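Long-range contacts in Cag-Z (Helicobacter pylori, PDB 1S2X), which is of unknown function but is encoded in the cag pathogenicity island, which specifies a type IV secretion system, and probably acts in connection with that system: residues 30-35 with 131-136; 37-42 with 137-142; 51-56 with 149-154; 58-63 with 156-161. The protein carries 1 engineered substitution. All coordinates share one frame; numbering follows the deposited sequence.

Contact 1 (30-35 with 131-136); sequences NANEVR and SDLVAS
N32 and L133 bring their CA atoms to within 7.6 Å of each other, and R35 and S136 make the second close approach further along the same two segments. Helix 31-35 and helix 131-135 run almost parallel, their directions differing by 14°. Their axes come no closer than 11.0 Å, so side chains have to span the gap, R35 as far as the backbone oxygen of S136.

L133 carries the apolar half. Its CG stands anti to the backbone N (chi1 174°) and its two methyls divide between neighbours on the facing helix: CD2 meets A31 CB at 3.8 Å, while CD1 lies 3.8 Å from N32 ND2, the N32 and L133 side chains crossing obliquely.

The polar half is a side-on grip by R35. NE reaches S136 O at 3.2 Å and NH2 reaches the same oxygen at 2.9 Å, both from one face of the carbonyl plane. The NH2 bond is the straighter, with an N-H...O angle of 150°, and the oxygen lies close to the guanidinium plane. NE also has a weak bond to S136 OG, which itself donates to L133 O at 2.8 Å, tying the serine hydroxyl back to its own helix. Because S136 directly follows the end of helix 105-135, the arginine charge probably interacts favourably with the outward-pointing carbonyls of the helix C-terminus.

Beyond the pair, Y76 of helix 74-101 packs on both A31 and L133, and the hydroxyl end of Y137, from the loop after helix 105-135, rests against V34 and R35 of helix 31-43.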
# COMPACT_ATOMS: atom_id res chain seq x y z
N ASN A 30 0.95 -14.45 2.64
CA ASN A 30 1.05 -15.18 1.39
C ASN A 30 0.64 -14.36 0.17
O ASN A 30 0.41 -14.93 -0.90
CB ASN A 30 0.19 -16.45 1.46
CG ASN A 30 1.00 -17.61 2.00
OD1 ASN A 30 1.01 -18.70 1.42
ND2 ASN A 30 1.69 -17.39 3.12
N ALA A 31 0.55 -13.04 0.31
CA ALA A 31 0.11 -12.19 -0.79
C ALA A 31 0.93 -12.40 -2.06
O ALA A 31 0.38 -12.49 -3.16
CB ALA A 31 0.20 -10.73 -0.38
N ASN A 32 2.25 -12.46 -1.96
CA ASN A 32 3.01 -12.67 -3.20
C ASN A 32 2.79 -14.06 -3.78
O ASN A 32 2.71 -14.19 -5.01
CB ASN A 32 4.51 -12.42 -2.97
CG ASN A 32 4.72 -11.01 -2.43
OD1 ASN A 32 4.58 -10.79 -1.22
ND2 ASN A 32 5.03 -10.07 -3.31
N GLU A 33 2.66 -15.12 -2.98
CA GLU A 33 2.46 -16.44 -3.54
C GLU A 33 1.09 -16.58 -4.19
O GLU A 33 0.92 -17.30 -5.18
CB GLU A 33 2.61 -17.52 -2.45
CG GLU A 33 4.04 -17.59 -1.91
CD GLU A 33 4.25 -16.85 -0.61
OE1 GLU A 33 5.06 -17.32 0.22
OE2 GLU A 33 3.63 -15.79 -0.37
N VAL A 34 0.12 -15.88 -3.59
CA VAL A 34 -1.23 -15.89 -4.15
C VAL A 34 -1.25 -15.21 -5.52
O VAL A 34 -1.83 -15.73 -6.48
CB VAL A 34 -2.23 -15.18 -3.22
CG1 VAL A 34 -3.43 -14.66 -4.00
CG2 VAL A 34 -2.69 -16.13 -2.13
N ARG A 35 -0.57 -14.06 -5.58
CA ARG A 35 -0.50 -13.32 -6.85
C ARG A 35 0.19 -14.17 -7.91
O ARG A 35 -0.30 -14.30 -9.03
CB ARG A 35 0.25 -12.00 -6.68
CG ARG A 35 0.51 -11.25 -7.98
CD ARG A 35 1.91 -11.43 -8.53
NE ARG A 35 2.09 -10.77 -9.82
CZ ARG A 35 2.86 -11.18 -10.81
NH1 ARG A 35 3.57 -12.30 -10.69
NH2 ARG A 35 2.95 -10.49 -11.93
N SER A 131 0.91 -0.93 -3.31
CA SER A 131 0.55 -0.42 -4.63
C SER A 131 1.24 -1.19 -5.76
O SER A 131 0.60 -1.55 -6.75
CB SER A 131 0.90 1.06 -4.75
OG SER A 131 0.49 1.51 -6.03
N ASP A 132 2.54 -1.44 -5.62
CA ASP A 132 3.30 -2.25 -6.57
C ASP A 132 2.73 -3.66 -6.69
O ASP A 132 2.60 -4.21 -7.78
CB ASP A 132 4.76 -2.31 -6.14
CG ASP A 132 5.54 -1.04 -6.41
OD1 ASP A 132 6.67 -0.92 -5.89
OD2 ASP A 132 5.06 -0.16 -7.15
N LEU A 133 2.37 -4.29 -5.58
CA LEU A 133 1.79 -5.63 -5.68
C LEU A 133 0.47 -5.62 -6.45
O LEU A 133 0.19 -6.50 -7.27
CB LEU A 133 1.58 -6.20 -4.28
CG LEU A 133 0.84 -7.54 -4.16
CD1 LEU A 133 1.71 -8.70 -4.62
CD2 LEU A 133 0.40 -7.74 -2.71
N VAL A 134 -0.39 -4.63 -6.19
CA VAL A 134 -1.69 -4.68 -6.85
C VAL A 134 -1.55 -4.44 -8.35
O VAL A 134 -2.24 -5.06 -9.15
CB VAL A 134 -2.66 -3.67 -6.22
CG1 VAL A 134 -3.94 -3.56 -7.04
CG2 VAL A 134 -3.00 -4.11 -4.80
N ALA A 135 -0.64 -3.53 -8.68
CA ALA A 135 -0.34 -3.23 -10.05
C ALA A 135 0.19 -4.48 -10.77
O ALA A 135 -0.06 -4.64 -11.97
CB ALA A 135 0.67 -2.10 -10.17
N SER A 136 0.93 -5.35 -10.08
CA SER A 136 1.45 -6.55 -10.74
C SER A 136 0.40 -7.58 -11.11
O SER A 136 0.81 -8.58 -11.72
CB SER A 136 2.49 -7.22 -9.82
OG SER A 136 1.80 -8.04 -8.89

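Contact 2 (37-42 with 137-142); sequences KFIQNY and YLPREY
I39 packs against P139 and Y142 where helix 31-43 meets the loop that follows helix 105-135, a helix-on-loop contact within an all-helical fold; the loop includes a short 3-10 segment at 140-141. The nearest backbone approach is between I39 and Y137, whose CA atoms are 6.9 Å apart.

The close-packed part is built on the two branches of I39. With chi1 at -73°, CG1 is anti to the carbonyl carbon, and CG2 is the branch anti to the backbone N. That CG2 methyl comes within 3.8 Å of Y142 CE2 and 4.1 Å of P139 CB, while CD1 lies 3.9 Å from Y137 O. I39 and P139 slide past each other in opposite directions. Next to them F38 crosses Y137 at about a right angle: F38 CD1 is 4.0 Å from Y137 CE1 and sits at the edge of the tyrosine ring. These two aromatics extend the apolar patch inward, F38 onto L62 and M66 of helix 52-68, Y137 edge-to-face with F73.

The other side is exposed and thinner. E141 only skirts I39 there, although its CG lies over one face of the neighbouring Y142 ring, toward the rim. Q40 starts away from the loop, but its chain bends at chi2, and the side chain crosses that of Y142 at about a right angle, with amide and ring planes 59° apart. The two are joined by Q40 NE2 donating to Y142 OH at 2.8 Å, with an N-H...O angle of 167° and the hydroxyl oxygen almost exactly in the amide plane.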
# COMPACT_ATOMS: atom_id res chain seq x y z
N LYS A 37 0.70 -17.35 -8.14
CA LYS A 37 -0.04 -18.53 -8.56
C LYS A 37 -1.24 -18.16 -9.40
O LYS A 37 -1.54 -18.82 -10.40
CB LYS A 37 -0.48 -19.31 -7.31
CG LYS A 37 -0.23 -20.81 -7.44
CD LYS A 37 -1.19 -21.58 -6.54
CE LYS A 37 -2.57 -21.66 -7.17
NZ LYS A 37 -3.20 -22.99 -6.96
N PHE A 38 -1.93 -17.08 -9.01
CA PHE A 38 -3.08 -16.67 -9.83
C PHE A 38 -2.59 -16.29 -11.22
O PHE A 38 -3.15 -16.68 -12.23
CB PHE A 38 -3.85 -15.52 -9.18
CG PHE A 38 -5.03 -15.02 -10.03
CD1 PHE A 38 -4.92 -13.84 -10.75
CD2 PHE A 38 -6.20 -15.75 -10.09
CE1 PHE A 38 -5.97 -13.37 -11.54
CE2 PHE A 38 -7.25 -15.31 -10.90
CZ PHE A 38 -7.12 -14.15 -11.64
N ILE A 39 -1.51 -15.51 -11.26
CA ILE A 39 -1.00 -15.06 -12.56
C ILE A 39 -0.65 -16.23 -13.45
O ILE A 39 -1.07 -16.36 -14.61
CB ILE A 39 0.26 -14.20 -12.34
CG1 ILE A 39 -0.06 -12.81 -11.78
CG2 ILE A 39 1.06 -14.14 -13.63
CD1 ILE A 39 -1.26 -12.20 -12.48
N GLN A 40 0.14 -17.14 -12.88
CA GLN A 40 0.51 -18.34 -13.62
C GLN A 40 -0.68 -19.15 -14.09
O GLN A 40 -0.65 -19.76 -15.16
CB GLN A 40 1.42 -19.22 -12.72
CG GLN A 40 2.83 -18.61 -12.66
CD GLN A 40 3.44 -18.39 -14.03
OE1 GLN A 40 3.51 -19.31 -14.86
NE2 GLN A 40 3.90 -17.17 -14.30
N ASN A 41 -1.77 -19.21 -13.35
CA ASN A 41 -2.87 -20.05 -13.80
C ASN A 41 -3.87 -19.30 -14.65
O ASN A 41 -4.67 -19.94 -15.34
CB ASN A 41 -3.58 -20.67 -12.59
CG ASN A 41 -2.81 -21.85 -12.01
OD1 ASN A 41 -3.05 -22.29 -10.88
ND2 ASN A 41 -1.87 -22.38 -12.79
N TYR A 42 -3.89 -17.96 -14.67
CA TYR A 42 -4.99 -17.36 -15.45
C TYR A 42 -4.53 -16.27 -16.39
O TYR A 42 -5.26 -15.83 -17.27
CB TYR A 42 -6.04 -16.78 -14.48
CG TYR A 42 -6.87 -17.85 -13.79
CD1 TYR A 42 -7.85 -18.54 -14.48
CD2 TYR A 42 -6.67 -18.16 -12.45
CE1 TYR A 42 -8.62 -19.52 -13.87
CE2 TYR A 42 -7.42 -19.14 -11.83
CZ TYR A 42 -8.39 -19.81 -12.54
OH TYR A 42 -9.14 -20.78 -11.92
N TYR A 137 -0.89 -7.41 -10.80
CA TYR A 137 -1.94 -8.32 -11.30
C TYR A 137 -2.26 -8.12 -12.77
O TYR A 137 -3.00 -8.86 -13.43
CB TYR A 137 -3.22 -8.13 -10.46
CG TYR A 137 -3.18 -9.01 -9.21
CD1 TYR A 137 -3.77 -10.27 -9.24
CD2 TYR A 137 -2.56 -8.58 -8.05
CE1 TYR A 137 -3.74 -11.10 -8.13
CE2 TYR A 137 -2.52 -9.39 -6.93
CZ TYR A 137 -3.12 -10.64 -6.99
OH TYR A 137 -3.10 -11.47 -5.88
N LEU A 138 -1.71 -7.07 -13.38
CA LEU A 138 -1.58 -6.96 -14.83
C LEU A 138 -0.10 -7.25 -15.10
O LEU A 138 0.74 -6.35 -14.99
CB LEU A 138 -1.97 -5.59 -15.38
CG LEU A 138 -1.82 -5.41 -16.91
CD1 LEU A 138 -2.70 -6.41 -17.64
CD2 LEU A 138 -2.12 -3.98 -17.34
N PRO A 139 0.23 -8.51 -15.35
CA PRO A 139 1.64 -8.91 -15.27
C PRO A 139 2.36 -8.39 -16.51
O PRO A 139 2.06 -8.74 -17.64
CB PRO A 139 1.57 -10.43 -15.25
CG PRO A 139 0.31 -10.76 -15.99
CD PRO A 139 -0.64 -9.63 -15.71
N ARG A 140 3.34 -7.53 -16.30
CA ARG A 140 4.07 -6.96 -17.43
C ARG A 140 4.69 -8.05 -18.28
O ARG A 140 4.85 -7.89 -19.49
CB ARG A 140 5.17 -6.02 -16.95
CG ARG A 140 5.20 -4.66 -17.61
CD ARG A 140 5.05 -4.73 -19.13
NE ARG A 140 5.05 -3.41 -19.74
CZ ARG A 140 5.11 -3.13 -21.04
NH1 ARG A 140 5.18 -4.09 -21.96
NH2 ARG A 140 5.10 -1.87 -21.44
N GLU A 141 5.06 -9.18 -17.68
CA GLU A 141 5.79 -10.14 -18.51
C GLU A 141 4.89 -10.94 -19.46
O GLU A 141 5.48 -11.67 -20.26
CB GLU A 141 6.59 -11.07 -17.60
CG GLU A 141 5.77 -12.08 -16.82
CD GLU A 141 5.39 -11.61 -15.43
OE1 GLU A 141 5.07 -12.48 -14.59
OE2 GLU A 141 5.40 -10.38 -15.17
N TYR A 142 3.57 -10.83 -19.42
CA TYR A 142 2.63 -11.55 -20.27
C TYR A 142 1.83 -10.62 -21.17
O TYR A 142 0.84 -11.01 -21.80
CB TYR A 142 1.67 -12.44 -19.43
CG TYR A 142 2.52 -13.44 -18.66
CD1 TYR A 142 3.28 -14.37 -19.38
CD2 TYR A 142 2.58 -13.48 -17.28
CE1 TYR A 142 4.07 -15.30 -18.74
CE2 TYR A 142 3.38 -14.41 -16.63
CZ TYR A 142 4.12 -15.32 -17.36
OH TYR A 142 4.92 -16.25 -16.74

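Contact 3 (51-56 with 149-154); sequences DPQDFL and GNMMGV
M151, a selenomethionine, sets its SE 3.7 Å from L56 CD1, the two side chains crossing at about a right angle, and it buries more surface than any other residue of the contact. A bend at chi2 (-56°) places SE, and a second at chi3 directs CE toward P52 and Q53. The exact place of this methyl is doubtful, because CE is modelled 3.3 Å from P52 CB, tighter than usual for two carbons, and closer still to Q53 NE2. The same L56 CD1 also touches V154 CG1 at 3.9 Å, and F55 turns the edge of its ring, at CE1, toward M151 O, 4.1 Å away.

One shell out, the start of each helix is held by an aspartate. D51 is the N-cap of helix 52-68: its OD2 accepts from D54 N at 2.8 Å, from above the carboxylate plane, and more weakly from Q53 N. D54 in turn forms a salt bridge with R58. On the partner helix, D148 OD2 accepts from M151 N. Deeper in, F55 packs on P144, I147 and A155.

The axes of helix 52-56 and helix 149-154 cross at -24° and pass 10.8 Å apart, both running the same way. The whole is a near-parallel packing of two helix N-termini at the surface of an all-helical protein, the first of them fixed by a classic Asp N-cap.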
# COMPACT_ATOMS: atom_id res chain seq x y z
N ASP A 51 -4.84 -9.47 -30.92
CA ASP A 51 -4.97 -8.07 -31.33
C ASP A 51 -5.48 -7.23 -30.16
O ASP A 51 -5.93 -7.83 -29.18
CB ASP A 51 -5.93 -7.99 -32.53
CG ASP A 51 -7.28 -8.58 -32.17
OD1 ASP A 51 -7.57 -9.70 -32.62
OD2 ASP A 51 -8.04 -7.92 -31.43
N PRO A 52 -5.40 -5.91 -30.23
CA PRO A 52 -5.85 -5.06 -29.13
C PRO A 52 -7.18 -5.42 -28.51
O PRO A 52 -7.35 -5.46 -27.28
CB PRO A 52 -5.98 -3.69 -29.84
CG PRO A 52 -4.90 -3.71 -30.86
CD PRO A 52 -4.84 -5.12 -31.34
N GLN A 53 -8.22 -5.71 -29.29
CA GLN A 53 -9.48 -5.93 -28.56
C GLN A 53 -9.58 -7.39 -28.12
O GLN A 53 -10.40 -7.75 -27.27
CB GLN A 53 -10.68 -5.50 -29.39
CG GLN A 53 -10.89 -4.00 -29.51
CD GLN A 53 -10.86 -3.25 -28.19
OE1 GLN A 53 -11.51 -3.63 -27.21
NE2 GLN A 53 -10.12 -2.14 -28.14
N ASP A 54 -8.73 -8.25 -28.69
CA ASP A 54 -8.74 -9.64 -28.23
C ASP A 54 -8.02 -9.69 -26.88
O ASP A 54 -8.38 -10.49 -26.02
CB ASP A 54 -8.08 -10.59 -29.21
CG ASP A 54 -8.02 -12.03 -28.77
OD1 ASP A 54 -9.07 -12.63 -28.46
OD2 ASP A 54 -6.90 -12.60 -28.73
N PHE A 55 -7.03 -8.83 -26.73
CA PHE A 55 -6.34 -8.60 -25.47
C PHE A 55 -7.35 -8.17 -24.42
O PHE A 55 -7.43 -8.72 -23.32
CB PHE A 55 -5.25 -7.54 -25.64
CG PHE A 55 -4.66 -7.01 -24.35
CD1 PHE A 55 -4.93 -5.73 -23.90
CD2 PHE A 55 -3.83 -7.80 -23.58
CE1 PHE A 55 -4.39 -5.26 -22.72
CE2 PHE A 55 -3.28 -7.33 -22.40
CZ PHE A 55 -3.55 -6.05 -21.96
N LEU A 56 -8.16 -7.17 -24.74
CA LEU A 56 -9.11 -6.61 -23.77
C LEU A 56 -10.20 -7.61 -23.44
O LEU A 56 -10.71 -7.64 -22.32
CB LEU A 56 -9.73 -5.32 -24.30
CG LEU A 56 -8.76 -4.13 -24.22
CD1 LEU A 56 -9.50 -2.83 -24.50
CD2 LEU A 56 -8.07 -4.12 -22.86
N GLY A 149 0.58 2.08 -23.70
CA GLY A 149 0.23 2.67 -22.42
C GLY A 149 -1.26 2.91 -22.33
O GLY A 149 -1.84 2.97 -21.25
N ASN A 150 -1.93 3.07 -23.47
CA ASN A 150 -3.35 3.41 -23.36
C ASN A 150 -4.17 2.15 -23.09
O ASN A 150 -4.99 2.15 -22.19
CB ASN A 150 -3.83 4.11 -24.63
CG ASN A 150 -5.24 4.66 -24.54
OD1 ASN A 150 -5.56 5.55 -23.75
ND2 ASN A 150 -6.11 4.12 -25.39
N MSE A 151 -3.93 1.11 -23.87
CA MSE A 151 -4.58 -0.18 -23.64
C MSE A 151 -4.16 -0.71 -22.27
O MSE A 151 -4.98 -1.37 -21.64
CB MSE A 151 -4.30 -1.19 -24.74
CG MSE A 151 -4.99 -0.97 -26.07
SE MSE A 151 -6.80 -0.88 -26.02
CE MSE A 151 -7.25 -1.96 -27.34
N MSE A 152 -2.95 -0.43 -21.78
CA MSE A 152 -2.64 -0.87 -20.42
C MSE A 152 -3.55 -0.13 -19.44
O MSE A 152 -4.06 -0.71 -18.48
CB MSE A 152 -1.18 -0.64 -20.03
CG MSE A 152 -0.22 -1.76 -20.41
SE MSE A 152 1.51 -1.25 -20.18
CE MSE A 152 1.46 -0.91 -18.42
N GLY A 153 -3.77 1.15 -19.72
CA GLY A 153 -4.65 1.98 -18.90
C GLY A 153 -6.02 1.35 -18.75
O GLY A 153 -6.54 1.17 -17.64
N VAL A 154 -6.62 0.99 -19.89
CA VAL A 154 -7.93 0.35 -19.87
C VAL A 154 -7.92 -0.98 -19.12
O VAL A 154 -8.87 -1.28 -18.38
CB VAL A 154 -8.42 0.16 -21.32
CG1 VAL A 154 -9.76 -0.54 -21.38
CG2 VAL A 154 -8.49 1.53 -21.99

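Contact 4 (58-63 with 156-161)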
# COMPACT_ATOMS: atom_id res chain seq x y z
N ARG A 58 -9.57 -10.73 -23.36
CA ARG A 58 -8.90 -11.65 -22.44
C ARG A 58 -8.71 -10.99 -21.09
O ARG A 58 -8.66 -11.65 -20.06
CB ARG A 58 -7.56 -12.08 -23.04
CG ARG A 58 -7.73 -12.95 -24.28
CD ARG A 58 -6.41 -13.57 -24.71
NE ARG A 58 -6.50 -14.15 -26.05
CZ ARG A 58 -5.78 -15.19 -26.47
NH1 ARG A 58 -4.91 -15.78 -25.66
NH2 ARG A 58 -5.97 -15.61 -27.71
N VAL A 59 -8.61 -9.67 -21.09
CA VAL A 59 -8.52 -8.94 -19.81
C VAL A 59 -9.85 -8.97 -19.08
O VAL A 59 -9.90 -9.23 -17.87
CB VAL A 59 -8.05 -7.50 -20.03
CG1 VAL A 59 -8.20 -6.69 -18.74
CG2 VAL A 59 -6.61 -7.45 -20.52
N GLN A 60 -10.99 -8.77 -19.72
CA GLN A 60 -12.28 -9.06 -19.12
C GLN A 60 -12.39 -10.46 -18.51
O GLN A 60 -12.80 -10.68 -17.38
CB GLN A 60 -13.40 -8.99 -20.18
CG GLN A 60 -13.76 -7.58 -20.61
CD GLN A 60 -15.14 -7.56 -21.26
OE1 GLN A 60 -15.98 -8.43 -21.04
NE2 GLN A 60 -15.34 -6.53 -22.05
N GLU A 61 -12.02 -11.50 -19.26
CA GLU A 61 -12.08 -12.85 -18.71
C GLU A 61 -11.17 -13.02 -17.51
O GLU A 61 -11.45 -13.76 -16.56
CB GLU A 61 -11.71 -13.86 -19.81
CG GLU A 61 -12.06 -15.31 -19.50
CD GLU A 61 -13.50 -15.45 -19.03
OE1 GLU A 61 -14.42 -15.09 -19.80
OE2 GLU A 61 -13.72 -15.92 -17.90
N LEU A 62 -10.02 -12.34 -17.53
CA LEU A 62 -9.13 -12.34 -16.38
C LEU A 62 -9.81 -11.74 -15.16
O LEU A 62 -9.65 -12.27 -14.06
CB LEU A 62 -7.82 -11.57 -16.67
CG LEU A 62 -6.77 -11.59 -15.56
CD1 LEU A 62 -6.36 -13.01 -15.20
CD2 LEU A 62 -5.54 -10.79 -15.97
N ARG A 63 -10.52 -10.64 -15.36
CA ARG A 63 -11.24 -10.03 -14.24
C ARG A 63 -12.32 -10.98 -13.74
O ARG A 63 -12.61 -11.07 -12.55
CB ARG A 63 -11.91 -8.71 -14.61
CG ARG A 63 -12.75 -8.07 -13.49
CD ARG A 63 -11.91 -7.61 -12.32
NE ARG A 63 -12.59 -7.07 -11.15
CZ ARG A 63 -12.84 -5.78 -10.96
NH1 ARG A 63 -12.49 -4.89 -11.88
NH2 ARG A 63 -13.46 -5.32 -9.88
N PHE A 156 -5.90 -1.78 -16.75
CA PHE A 156 -5.85 -1.43 -15.33
C PHE A 156 -7.25 -1.15 -14.80
O PHE A 156 -7.66 -1.49 -13.69
CB PHE A 156 -4.97 -0.21 -15.10
CG PHE A 156 -3.47 -0.49 -15.12
CD1 PHE A 156 -2.62 0.39 -15.78
CD2 PHE A 156 -2.95 -1.59 -14.49
CE1 PHE A 156 -1.26 0.16 -15.80
CE2 PHE A 156 -1.58 -1.81 -14.47
CZ PHE A 156 -0.74 -0.94 -15.13
N GLN A 157 -8.04 -0.50 -15.66
CA GLN A 157 -9.39 -0.14 -15.20
C GLN A 157 -10.23 -1.40 -15.16
O GLN A 157 -10.97 -1.65 -14.20
CB GLN A 157 -9.99 0.95 -16.08
CG GLN A 157 -9.21 2.26 -16.02
CD GLN A 157 -9.69 3.35 -16.95
OE1 GLN A 157 -9.67 3.23 -18.18
NE2 GLN A 157 -10.13 4.47 -16.39
N ILE A 158 -10.15 -2.25 -16.19
CA ILE A 158 -11.02 -3.43 -16.16
C ILE A 158 -10.65 -4.40 -15.06
O ILE A 158 -11.51 -5.10 -14.52
CB ILE A 158 -11.00 -4.20 -17.49
CG1 ILE A 158 -11.48 -3.38 -18.70
CG2 ILE A 158 -11.79 -5.50 -17.38
CD1 ILE A 158 -11.07 -4.02 -20.01
N LEU A 159 -9.37 -4.45 -14.68
CA LEU A 159 -8.97 -5.38 -13.62
C LEU A 159 -9.20 -4.86 -12.22
O LEU A 159 -8.91 -5.57 -11.24
CB LEU A 159 -7.48 -5.74 -13.80
CG LEU A 159 -7.16 -6.47 -15.11
CD1 LEU A 159 -5.65 -6.68 -15.27
CD2 LEU A 159 -7.85 -7.82 -15.19
N GLY A 160 -9.72 -3.65 -12.06
CA GLY A 160 -9.98 -3.19 -10.70
C GLY A 160 -8.82 -2.44 -10.10
O GLY A 160 -8.90 -1.94 -8.97
N ILE A 161 -7.73 -2.35 -10.87
CA ILE A 161 -6.50 -1.78 -10.31
C ILE A 161 -6.59 -0.27 -10.21
O ILE A 161 -6.25 0.38 -9.21
CB ILE A 161 -5.28 -2.24 -11.13
CG1 ILE A 161 -5.08 -3.75 -11.11
CG2 ILE A 161 -4.03 -1.48 -10.67
CD1 ILE A 161 -4.10 -4.34 -12.12
O HOH W 1 -13.84 -2.66 -13.23
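L159 lays its CD2 methyl between V59 and L62 of helix 52-68. It is 3.7 Å from V59 CG1, where the two side chains cross at about a right angle, and 3.8 Å from L62 CD2. I158 adds the other apolar edge, its CB standing 4.0 Å from V59 CG1 and its CG2 lying against the backbone of Q60. L138 covers L159 from the preceding loop, and L62 packs on F38 and Y42 of helix 31-43. The segments are close here: R63 CA and L159 CA are 5.2 Å apart.

R63 supplies the polar part. Its chain leaves with CG anti to the backbone N and bends at chi2, running its methylenes past I158 O. NH1 then donates to that oxygen at 2.8 Å, with an N-H...O angle of 156°. The nitrogen sits 48° out of the carbonyl plane, while the oxygen stays close to the guanidinium plane. L159 O lies over one face of the guanidinium. A water continues the network, accepting weakly from NH1 and donating to Q157 O at 3.2 Å.

The arginine meets carbonyls at the C-terminal end of helix 149-158, where a positive group probably suits the outward-facing oxygens of the last turn. G160 leaves the helix there with a phi of 91°; G160 N bonds to Q157 O at 3.2 Å and I161 N, weakly, to F156 O, which makes this helix end a Schellman motif.

In the fold
Contacts 1 and 3 are surface contacts; contacts 2 and 4 are partly buried. Contact 1 and contact 2 share helix 31-43 and touch through R35 and the Y137 side chain, whereas contact 3 and contact 4 lie at successive places along the same pair of helices, 52-68 and 149-158. Arginines reach carbonyls at helix C-termini in contacts 1 and 4, an amide-to-hydroxyl bond links contact 2, and contact 3 relies on apolar packing between helix starts. L138 of contact 2 packs on F156 and L159 of contact 4, and F38 of contact 2 on L62. Contact 1 lies nearest the chain centre, about 10 Å from it (centre to centre), and contact 3 furthest, about 25 Å.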